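Local coordinates for protein 2-hydroxyisobutanoyl-CoA mutase large subunit (Aquincola tertiaricarbonis, PDB 4R3U) that pairs with a small cobalamin-binding subunit to interconvert 2-hydroxyisobutyryl-CoA and (S)-3-hydroxybutyryl-CoA by a B12-dependent rearrangement of the carbon skeleton, at residues Y61-I66 / Y420-A424; T127-T133 / G149-I155. All coordinates share one frame; numbering follows the deposited sequence.

Contact 1 (Y61-I66 / Y420-A424); sequences YTAADI and YYVEA
The Y61 ring receives Y421 over one face: Y421 CA lies 4.0 Å from the ring centroid in a CH-pi contact, displaced toward the rim, and Y421 CD1 comes to 3.3 Å from Y61 CE1. The two phenol rings meet obliquely, their planes 31° apart. A second ring, that of Y420, is roofed on one face by peptide backbone, with A63 N 3.5 Å above its centre and T62 C nearer the rim; at the edge of this ring, in its plane, sits I66 CD1. The contact thus illustrates how the first turn of helix 420-442 is packed against a loop turn by aromatic and methyl groups. The loop turn is braced from within, since T62 N donates to D65 OD2 at 2.6 Å, while D65 OD1 forms a salt bridge with R27 of helix 17-32. I66 holds CG1 between its backbone N and carbonyl carbon (chi1 61°), and this leaves CG2 to reach the helix, 3.8 Å from A424 CB, while CD1 goes to Y420. A424 CB also touches Y61 CD2. The phenol oxygen of Y61 bonds to Q58 N, and Y61 O accepts from R84 of the second large subunit, whose V412 packs on Y61 and Y421.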
ATOM      1  N   TYR A  61      16.180 -11.212 -13.783  1.00 31.69           N
ATOM      2  CA  TYR A  61      15.978 -11.108 -15.224  1.00 32.27           C
ATOM      3  C   TYR A  61      16.950 -10.044 -15.791  1.00 37.56           C
ATOM      4  O   TYR A  61      17.174  -9.001 -15.164  1.00 36.59           O
ATOM      5  CB  TYR A  61      14.498 -10.779 -15.551  1.00 32.27           C
ATOM      6  CG  TYR A  61      13.533 -11.906 -15.249  1.00 33.01           C
ATOM      7  CD1 TYR A  61      13.133 -12.178 -13.941  1.00 34.34           C
ATOM      8  CD2 TYR A  61      12.995 -12.683 -16.270  1.00 34.03           C
ATOM      9  CE1 TYR A  61      12.272 -13.239 -13.653  1.00 35.27           C
ATOM     10  CE2 TYR A  61      12.107 -13.728 -15.995  1.00 34.49           C
ATOM     11  CZ  TYR A  61      11.743 -13.999 -14.684  1.00 39.01           C
ATOM     12  OH  TYR A  61      10.893 -15.042 -14.412  1.00 38.90           O
ATOM     13  N   THR A  62      17.560 -10.337 -16.944  1.00 34.25           N
ATOM     14  CA  THR A  62      18.490  -9.437 -17.631  1.00 34.69           C
ATOM     15  C   THR A  62      17.906  -9.094 -18.996  1.00 40.24           C
ATOM     16  O   THR A  62      16.828  -9.595 -19.340  1.00 39.24           O
ATOM     17  CB  THR A  62      19.887 -10.057 -17.726  1.00 43.16           C
ATOM     18  OG1 THR A  62      19.850 -11.235 -18.561  1.00 46.36           O
ATOM     19  CG2 THR A  62      20.484 -10.353 -16.343  1.00 37.08           C
ATOM     20  N   ALA A  63      18.607  -8.252 -19.784  1.00 38.44           N
ATOM     21  CA  ALA A  63      18.139  -7.873 -21.121  1.00 38.94           C
ATOM     22  C   ALA A  63      18.085  -9.073 -22.059  1.00 40.99           C
ATOM     23  O   ALA A  63      17.278  -9.065 -22.993  1.00 41.61           O
ATOM     24  CB  ALA A  63      19.034  -6.800 -21.701  1.00 41.13           C
ATOM     25  N   ALA A  64      18.922 -10.115 -21.783  1.00 34.21           N
ATOM     26  CA  ALA A  64      19.006 -11.349 -22.561  1.00 33.89           C
ATOM     27  C   ALA A  64      17.664 -12.105 -22.572  1.00 38.04           C
ATOM     28  O   ALA A  64      17.258 -12.652 -23.609  1.00 37.66           O
ATOM     29  CB  ALA A  64      20.127 -12.234 -22.030  1.00 34.44           C
ATOM     30  N   ASP A  65      16.970 -12.089 -21.426  1.00 35.38           N
ATOM     31  CA  ASP A  65      15.675 -12.750 -21.208  1.00 34.48           C
ATOM     32  C   ASP A  65      14.556 -12.177 -22.062  1.00 38.36           C
ATOM     33  O   ASP A  65      13.576 -12.870 -22.291  1.00 39.81           O
ATOM     34  CB  ASP A  65      15.282 -12.694 -19.719  1.00 33.57           C
ATOM     35  CG  ASP A  65      16.282 -13.347 -18.793  1.00 40.59           C
ATOM     36  OD1 ASP A  65      16.585 -14.547 -18.991  1.00 42.33           O
ATOM     37  OD2 ASP A  65      16.774 -12.661 -17.883  1.00 44.60           O
ATOM     38  N   ILE A  66      14.689 -10.919 -22.508  1.00 34.05           N
ATOM     39  CA  ILE A  66      13.666 -10.243 -23.312  1.00 33.42           C
ATOM     40  C   ILE A  66      14.072  -9.954 -24.761  1.00 39.43           C
ATOM     41  O   ILE A  66      13.282  -9.381 -25.510  1.00 39.30           O
ATOM     42  CB  ILE A  66      13.034  -9.023 -22.571  1.00 34.44           C
ATOM     43  CG1 ILE A  66      14.069  -7.927 -22.220  1.00 33.88           C
ATOM     44  CG2 ILE A  66      12.253  -9.485 -21.347  1.00 33.28           C
ATOM     45  CD1 ILE A  66      13.471  -6.527 -22.167  1.00 37.73           C
ATOM     46  N   TYR A 420      12.970  -6.015 -17.196  1.00 28.47           N
ATOM     47  CA  TYR A 420      13.293  -7.334 -17.718  1.00 29.32           C
ATOM     48  C   TYR A 420      12.302  -8.413 -17.270  1.00 30.99           C
ATOM     49  O   TYR A 420      11.827  -9.185 -18.095  1.00 31.12           O
ATOM     50  CB  TYR A 420      14.741  -7.700 -17.402  1.00 31.65           C
ATOM     51  CG  TYR A 420      15.765  -6.658 -17.801  1.00 33.83           C
ATOM     52  CD1 TYR A 420      15.733  -6.063 -19.064  1.00 36.69           C
ATOM     53  CD2 TYR A 420      16.804  -6.311 -16.941  1.00 34.36           C
ATOM     54  CE1 TYR A 420      16.695  -5.127 -19.446  1.00 38.99           C
ATOM     55  CE2 TYR A 420      17.794  -5.408 -17.325  1.00 36.33           C
ATOM     56  CZ  TYR A 420      17.736  -4.818 -18.578  1.00 46.97           C
ATOM     57  OH  TYR A 420      18.703  -3.901 -18.906  1.00 50.01           O
ATOM     58  N   TYR A 421      11.921  -8.390 -15.992  1.00 25.88           N
ATOM     59  CA  TYR A 421      10.976  -9.319 -15.390  1.00 24.83           C
ATOM     60  C   TYR A 421       9.568  -9.098 -15.925  1.00 29.12           C
ATOM     61  O   TYR A 421       8.968 -10.058 -16.431  1.00 30.42           O
ATOM     62  CB  TYR A 421      11.050  -9.247 -13.843  1.00 25.47           C
ATOM     63  CG  TYR A 421       9.977 -10.016 -13.092  1.00 27.00           C
ATOM     64  CD1 TYR A 421       9.585 -11.296 -13.500  1.00 29.14           C
ATOM     65  CD2 TYR A 421       9.384  -9.487 -11.946  1.00 26.28           C
ATOM     66  CE1 TYR A 421       8.574 -11.991 -12.840  1.00 27.68           C
ATOM     67  CE2 TYR A 421       8.389 -10.187 -11.259  1.00 26.74           C
ATOM     68  CZ  TYR A 421       7.974 -11.431 -11.721  1.00 36.90           C
ATOM     69  OH  TYR A 421       6.975 -12.118 -11.063  1.00 41.15           O
ATOM     70  N   VAL A 422       9.039  -7.850 -15.838  1.00 22.88           N
ATOM     71  CA  VAL A 422       7.676  -7.544 -16.273  1.00 21.12           C
ATOM     72  C   VAL A 422       7.538  -7.828 -17.762  1.00 27.54           C
ATOM     73  O   VAL A 422       6.569  -8.473 -18.165  1.00 29.11           O
ATOM     74  CB  VAL A 422       7.188  -6.130 -15.825  1.00 25.33           C
ATOM     75  CG1 VAL A 422       5.742  -5.836 -16.272  1.00 24.86           C
ATOM     76  CG2 VAL A 422       7.329  -5.949 -14.316  1.00 23.73           C
ATOM     77  N   GLU A 423       8.550  -7.462 -18.563  1.00 24.51           N
ATOM     78  CA  GLU A 423       8.529  -7.733 -20.005  1.00 24.34           C
ATOM     79  C   GLU A 423       8.530  -9.213 -20.381  1.00 28.83           C
ATOM     80  O   GLU A 423       7.751  -9.609 -21.246  1.00 28.87           O
ATOM     81  CB  GLU A 423       9.564  -6.913 -20.790  1.00 25.85           C
ATOM     82  CG  GLU A 423       9.337  -5.402 -20.765  1.00 26.85           C
ATOM     83  CD  GLU A 423       8.031  -4.800 -21.257  1.00 35.82           C
ATOM     84  OE1 GLU A 423       7.137  -5.540 -21.726  1.00 33.39           O
ATOM     85  OE2 GLU A 423       7.906  -3.560 -21.164  1.00 31.98           O
ATOM     86  N   ALA A 424       9.338 -10.035 -19.683  1.00 25.79           N
ATOM     87  CA  ALA A 424       9.427 -11.484 -19.872  1.00 25.82           C
ATOM     88  C   ALA A 424       8.131 -12.156 -19.442  1.00 30.65           C
ATOM     89  O   ALA A 424       7.626 -13.026 -20.159  1.00 31.06           O
ATOM     90  CB  ALA A 424      10.598 -12.041 -19.076  1.00 27.17           C
TER

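Contact 2 (T127-T133 / G149-I155); sequences TDFDMPT and GREGVAI. With 5AD (5'-deoxyadenosine), chain G.
D130 places its carboxylate between its own N and carbonyl carbon (chi1 63°), which sets OD2 against G149 N; T133, with OG1 beside its backbone N (chi1 -56°), presents that oxygen to I155 N. D130 OD2 offers its anti lone pair to G149 N at 2.7 Å, a nearly straight bond, and T133 OG1 accepts from I155 N at 3.1 Å. D130 is the N-cap of helix 131-135: its OD1 takes the capping bond from T133 N at 3.1 Å and a second from T133 OG1 at 2.7 Å, from opposite faces of the carboxylate plane. The cap is thus wired to both ends of segment 149-155. Between them the backbones make a single bridge: V153 N meets a lone pair of D128 O in the carbonyl plane, whereas D130 N reaches V153 O from 42° above its plane. F129 lies alongside V153, with F129 CD1 3.5 Å from V153 CG1, and takes I155 CG1 at its ring edge. One water accepts from both M131 N and E151 N. The carbonyl oxygens of F129 and E151 are both hydrogen-bonded to cobalamin. D128 OD1 is hydrogen-bonded to T178 OG1, while D128 OD2 contacts C8 of 5'-deoxyadenosine at 3.3 Å. D128, which binds the substrate and is thought important for stereospecificity, sits near the carboxyl end of strand 125-128, and the loops following such strand ends are where a TIM barrel carries its active site.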
ATOM      1  N   THR A 127     -23.145   0.458  -9.600  1.00 21.54           N
ATOM      2  CA  THR A 127     -24.325  -0.034  -8.899  1.00 20.90           C
ATOM      3  C   THR A 127     -24.370  -1.558  -8.885  1.00 23.56           C
ATOM      4  O   THR A 127     -24.286  -2.195  -9.950  1.00 22.81           O
ATOM      5  CB  THR A 127     -25.610   0.527  -9.549  1.00 25.97           C
ATOM      6  OG1 THR A 127     -25.386   1.849 -10.077  1.00 23.58           O
ATOM      7  CG2 THR A 127     -26.824   0.476  -8.603  1.00 23.88           C
ATOM      8  N   ASP A 128     -24.498  -2.130  -7.675  1.00 21.09           N
ATOM      9  CA  ASP A 128     -24.723  -3.546  -7.424  1.00 20.92           C
ATOM     10  C   ASP A 128     -26.150  -3.771  -7.016  1.00 23.02           C
ATOM     11  O   ASP A 128     -26.705  -3.021  -6.221  1.00 24.05           O
ATOM     12  CB  ASP A 128     -23.747  -4.145  -6.410  1.00 22.10           C
ATOM     13  CG  ASP A 128     -22.521  -4.674  -7.133  1.00 24.97           C
ATOM     14  OD1 ASP A 128     -22.168  -4.093  -8.195  1.00 23.91           O
ATOM     15  OD2 ASP A 128     -21.862  -5.618  -6.591  1.00 20.48           O
ATOM     16  N   PHE A 129     -26.745  -4.808  -7.575  1.00 20.45           N
ATOM     17  CA  PHE A 129     -28.163  -5.149  -7.418  1.00 19.97           C
ATOM     18  C   PHE A 129     -28.377  -6.354  -6.517  1.00 25.81           C
ATOM     19  O   PHE A 129     -27.452  -7.141  -6.297  1.00 25.57           O
ATOM     20  CB  PHE A 129     -28.799  -5.360  -8.806  1.00 20.20           C
ATOM     21  CG  PHE A 129     -28.626  -4.145  -9.704  1.00 20.21           C
ATOM     22  CD1 PHE A 129     -29.560  -3.107  -9.691  1.00 21.63           C
ATOM     23  CD2 PHE A 129     -27.502  -4.012 -10.516  1.00 19.45           C
ATOM     24  CE1 PHE A 129     -29.367  -1.957 -10.464  1.00 21.71           C
ATOM     25  CE2 PHE A 129     -27.301  -2.853 -11.269  1.00 21.70           C
ATOM     26  CZ  PHE A 129     -28.248  -1.841 -11.255  1.00 20.63           C
ATOM     27  N   ASP A 130     -29.586  -6.471  -5.951  1.00 23.23           N
ATOM     28  CA  ASP A 130     -29.906  -7.601  -5.115  1.00 22.39           C
ATOM     29  C   ASP A 130     -30.114  -8.872  -5.979  1.00 27.58           C
ATOM     30  O   ASP A 130     -30.213  -8.784  -7.210  1.00 28.03           O
ATOM     31  CB  ASP A 130     -31.110  -7.288  -4.220  1.00 23.79           C
ATOM     32  CG  ASP A 130     -32.422  -7.014  -4.908  1.00 28.01           C
ATOM     33  OD1 ASP A 130     -32.531  -7.296  -6.113  1.00 29.34           O
ATOM     34  OD2 ASP A 130     -33.366  -6.609  -4.223  1.00 34.09           O
ATOM     35  N   MET A 131     -30.217 -10.024  -5.326  1.00 23.36           N
ATOM     36  CA  MET A 131     -30.423 -11.298  -5.986  1.00 23.94           C
ATOM     37  C   MET A 131     -31.681 -11.358  -6.817  1.00 27.44           C
ATOM     38  O   MET A 131     -31.557 -11.750  -7.973  1.00 27.97           O
ATOM     39  CB  MET A 131     -30.322 -12.468  -4.997  1.00 26.48           C
ATOM     40  CG  MET A 131     -28.953 -12.635  -4.370  1.00 28.25           C
ATOM     41  SD  MET A 131     -27.566 -12.398  -5.516  1.00 30.73           S
ATOM     42  CE  MET A 131     -27.673 -13.796  -6.575  1.00 27.14           C
ATOM     43  N   PRO A 132     -32.880 -10.934  -6.325  1.00 22.25           N
ATOM     44  CA  PRO A 132     -34.076 -10.972  -7.201  1.00 21.79           C
ATOM     45  C   PRO A 132     -33.848 -10.268  -8.551  1.00 29.06           C
ATOM     46  O   PRO A 132     -34.081 -10.869  -9.606  1.00 31.71           O
ATOM     47  CB  PRO A 132     -35.160 -10.289  -6.355  1.00 22.38           C
ATOM     48  CG  PRO A 132     -34.748 -10.568  -4.957  1.00 26.71           C
ATOM     49  CD  PRO A 132     -33.241 -10.496  -4.957  1.00 21.90           C
ATOM     50  N   THR A 133     -33.303  -9.040  -8.514  1.00 23.46           N
ATOM     51  CA  THR A 133     -32.999  -8.202  -9.674  1.00 23.20           C
ATOM     52  C   THR A 133     -31.987  -8.866 -10.614  1.00 26.78           C
ATOM     53  O   THR A 133     -32.178  -8.864 -11.831  1.00 27.10           O
ATOM     54  CB  THR A 133     -32.580  -6.794  -9.185  1.00 26.95           C
ATOM     55  OG1 THR A 133     -33.625  -6.276  -8.364  1.00 24.85           O
ATOM     56  CG2 THR A 133     -32.276  -5.820 -10.315  1.00 23.28           C
ATOM     57  N   GLY A 149     -33.368  -6.107  -1.550  1.00 22.15           N
ATOM     58  CA  GLY A 149     -32.455  -5.032  -1.174  1.00 21.30           C
ATOM     59  C   GLY A 149     -31.361  -5.405  -0.198  1.00 27.99           C
ATOM     60  O   GLY A 149     -30.711  -4.520   0.374  1.00 26.95           O
ATOM     61  N   ARG A 150     -31.153  -6.723   0.008  1.00 26.97           N
ATOM     62  CA  ARG A 150     -30.165  -7.258   0.941  1.00 25.72           C
ATOM     63  C   ARG A 150     -28.701  -7.163   0.447  1.00 27.33           C
ATOM     64  O   ARG A 150     -27.884  -6.515   1.096  1.00 25.60           O
ATOM     65  CB  ARG A 150     -30.560  -8.686   1.327  1.00 24.15           C
ATOM     66  CG  ARG A 150     -29.682  -9.286   2.404  1.00 26.15           C
ATOM     67  CD  ARG A 150     -30.149 -10.657   2.864  1.00 23.08           C
ATOM     68  NE  ARG A 150     -31.450 -10.649   3.533  1.00 29.07           N
ATOM     69  CZ  ARG A 150     -31.695 -10.266   4.788  1.00 39.91           C
ATOM     70  NH1 ARG A 150     -30.708  -9.857   5.571  1.00 23.26           N
ATOM     71  NH2 ARG A 150     -32.932 -10.310   5.268  1.00 30.04           N
ATOM     72  N   GLU A 151     -28.386  -7.795  -0.710  1.00 23.43           N
ATOM     73  CA  GLU A 151     -27.032  -7.859  -1.299  1.00 21.45           C
ATOM     74  C   GLU A 151     -26.704  -6.759  -2.326  1.00 24.16           C
ATOM     75  O   GLU A 151     -25.567  -6.659  -2.794  1.00 24.25           O
ATOM     76  CB  GLU A 151     -26.790  -9.262  -1.890  1.00 22.46           C
ATOM     77  CG  GLU A 151     -26.806 -10.383  -0.856  1.00 21.38           C
ATOM     78  CD  GLU A 151     -26.050 -11.616  -1.288  1.00 35.98           C
ATOM     79  OE1 GLU A 151     -26.575 -12.383  -2.128  1.00 28.96           O
ATOM     80  OE2 GLU A 151     -24.919 -11.811  -0.793  1.00 29.57           O
ATOM     81  N   GLY A 152     -27.698  -5.933  -2.627  1.00 20.84           N
ATOM     82  CA  GLY A 152     -27.631  -4.825  -3.561  1.00 20.68           C
ATOM     83  C   GLY A 152     -28.968  -4.123  -3.646  1.00 25.86           C
ATOM     84  O   GLY A 152     -29.889  -4.473  -2.906  1.00 26.12           O
ATOM     85  N   VAL A 153     -29.088  -3.118  -4.532  1.00 22.84           N
ATOM     86  CA  VAL A 153     -30.335  -2.378  -4.681  1.00 22.80           C
ATOM     87  C   VAL A 153     -31.411  -3.237  -5.393  1.00 27.76           C
ATOM     88  O   VAL A 153     -31.074  -4.095  -6.214  1.00 27.89           O
ATOM     89  CB  VAL A 153     -30.125  -0.983  -5.345  1.00 24.79           C
ATOM     90  CG1 VAL A 153     -29.851  -1.090  -6.839  1.00 24.85           C
ATOM     91  CG2 VAL A 153     -31.309  -0.056  -5.099  1.00 25.08           C
ATOM     92  N   ALA A 154     -32.696  -2.981  -5.085  1.00 22.81           N
ATOM     93  CA  ALA A 154     -33.821  -3.633  -5.727  1.00 21.82           C
ATOM     94  C   ALA A 154     -34.307  -2.744  -6.867  1.00 27.05           C
ATOM     95  O   ALA A 154     -34.580  -1.553  -6.645  1.00 26.42           O
ATOM     96  CB  ALA A 154     -34.939  -3.845  -4.725  1.00 22.69           C
ATOM     97  N   ILE A 155     -34.360  -3.301  -8.100  1.00 23.65           N
ATOM     98  CA  ILE A 155     -34.918  -2.607  -9.246  1.00 25.48           C
ATOM     99  C   ILE A 155     -35.969  -3.535  -9.880  1.00 33.70           C
ATOM    100  O   ILE A 155     -35.635  -4.632 -10.342  1.00 33.48           O
ATOM    101  CB  ILE A 155     -33.905  -1.992 -10.275  1.00 28.39           C
ATOM    102  CG1 ILE A 155     -32.787  -1.146  -9.594  1.00 27.06           C
ATOM    103  CG2 ILE A 155     -34.652  -1.167 -11.381  1.00 28.77           C
ATOM    104  CD1 ILE A 155     -33.177   0.261  -9.078  1.00 32.84           C
TER
HETATM  105  N1  5AD G 803     -21.990  -2.361  -1.904  0.50 17.93           N
HETATM  106  C2  5AD G 803     -20.611  -2.300  -2.098  0.50 20.21           C
HETATM  107  N3  5AD G 803     -19.927  -3.464  -2.532  0.50 23.69           N
HETATM  108  C4  5AD G 803     -20.637  -4.573  -2.831  0.50 26.69           C
HETATM  109  N9  5AD G 803     -20.275  -5.789  -3.249  0.50 27.68           N
HETATM  110  C8  5AD G 803     -21.393  -6.485  -3.476  0.50 27.15           C
HETATM  111  N7  5AD G 803     -22.441  -5.761  -3.125  0.50 26.55           N
HETATM  112  C5  5AD G 803     -21.984  -4.563  -2.741  0.50 26.02           C
HETATM  113  C6  5AD G 803     -22.629  -3.473  -2.298  0.50 21.43           C
HETATM  114  N6  5AD G 803     -23.941  -3.596  -2.186  0.50 21.65           N
HETATM  115  C1' 5AD G 803     -18.984  -6.281  -3.760  0.50 27.53           C
HETATM  116  C2' 5AD G 803     -17.889  -6.423  -2.762  0.50 28.76           C
HETATM  117  C3' 5AD G 803     -17.119  -7.608  -3.322  0.50 31.13           C
HETATM  118  C4' 5AD G 803     -17.871  -8.056  -4.576  0.50 30.21           C
HETATM  119  C5' 5AD G 803     -17.965  -9.577  -4.604  0.50 30.69           C
HETATM  120  O4' 5AD G 803     -19.171  -7.587  -4.327  0.50 28.07           O
HETATM  121  O2' 5AD G 803     -17.051  -5.261  -2.831  0.50 27.47           O
HETATM  122  O3' 5AD G 803     -15.774  -7.195  -3.630  0.50 32.43           O
HETATM  123  O   HOH W   1     -30.113  -9.671  -2.095  1.00 32.77           O

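How the contacts relate
Both contacts are largely buried, yet they lie on opposite sides of the chain's centre, 46 Å apart between centres, and share no helix or strand. Contact 1 is the more peripheral, its centre about 29 Å from that of the chain against about 18 Å for contact 2. In sequence, contact 2 is nested within the long span of chain that contact 1 closes. Contact 1 joins an early loop to a late helix, away from the annotated sites; its chemistry across the segments is apolar and aromatic. Contact 2 connects near neighbours in sequence within the barrel, facing cofactor and small subunit, and depends on directed hydrogen bonds. The pair illustrates apolar packing beside a subunit interface versus polar bracing at an active site.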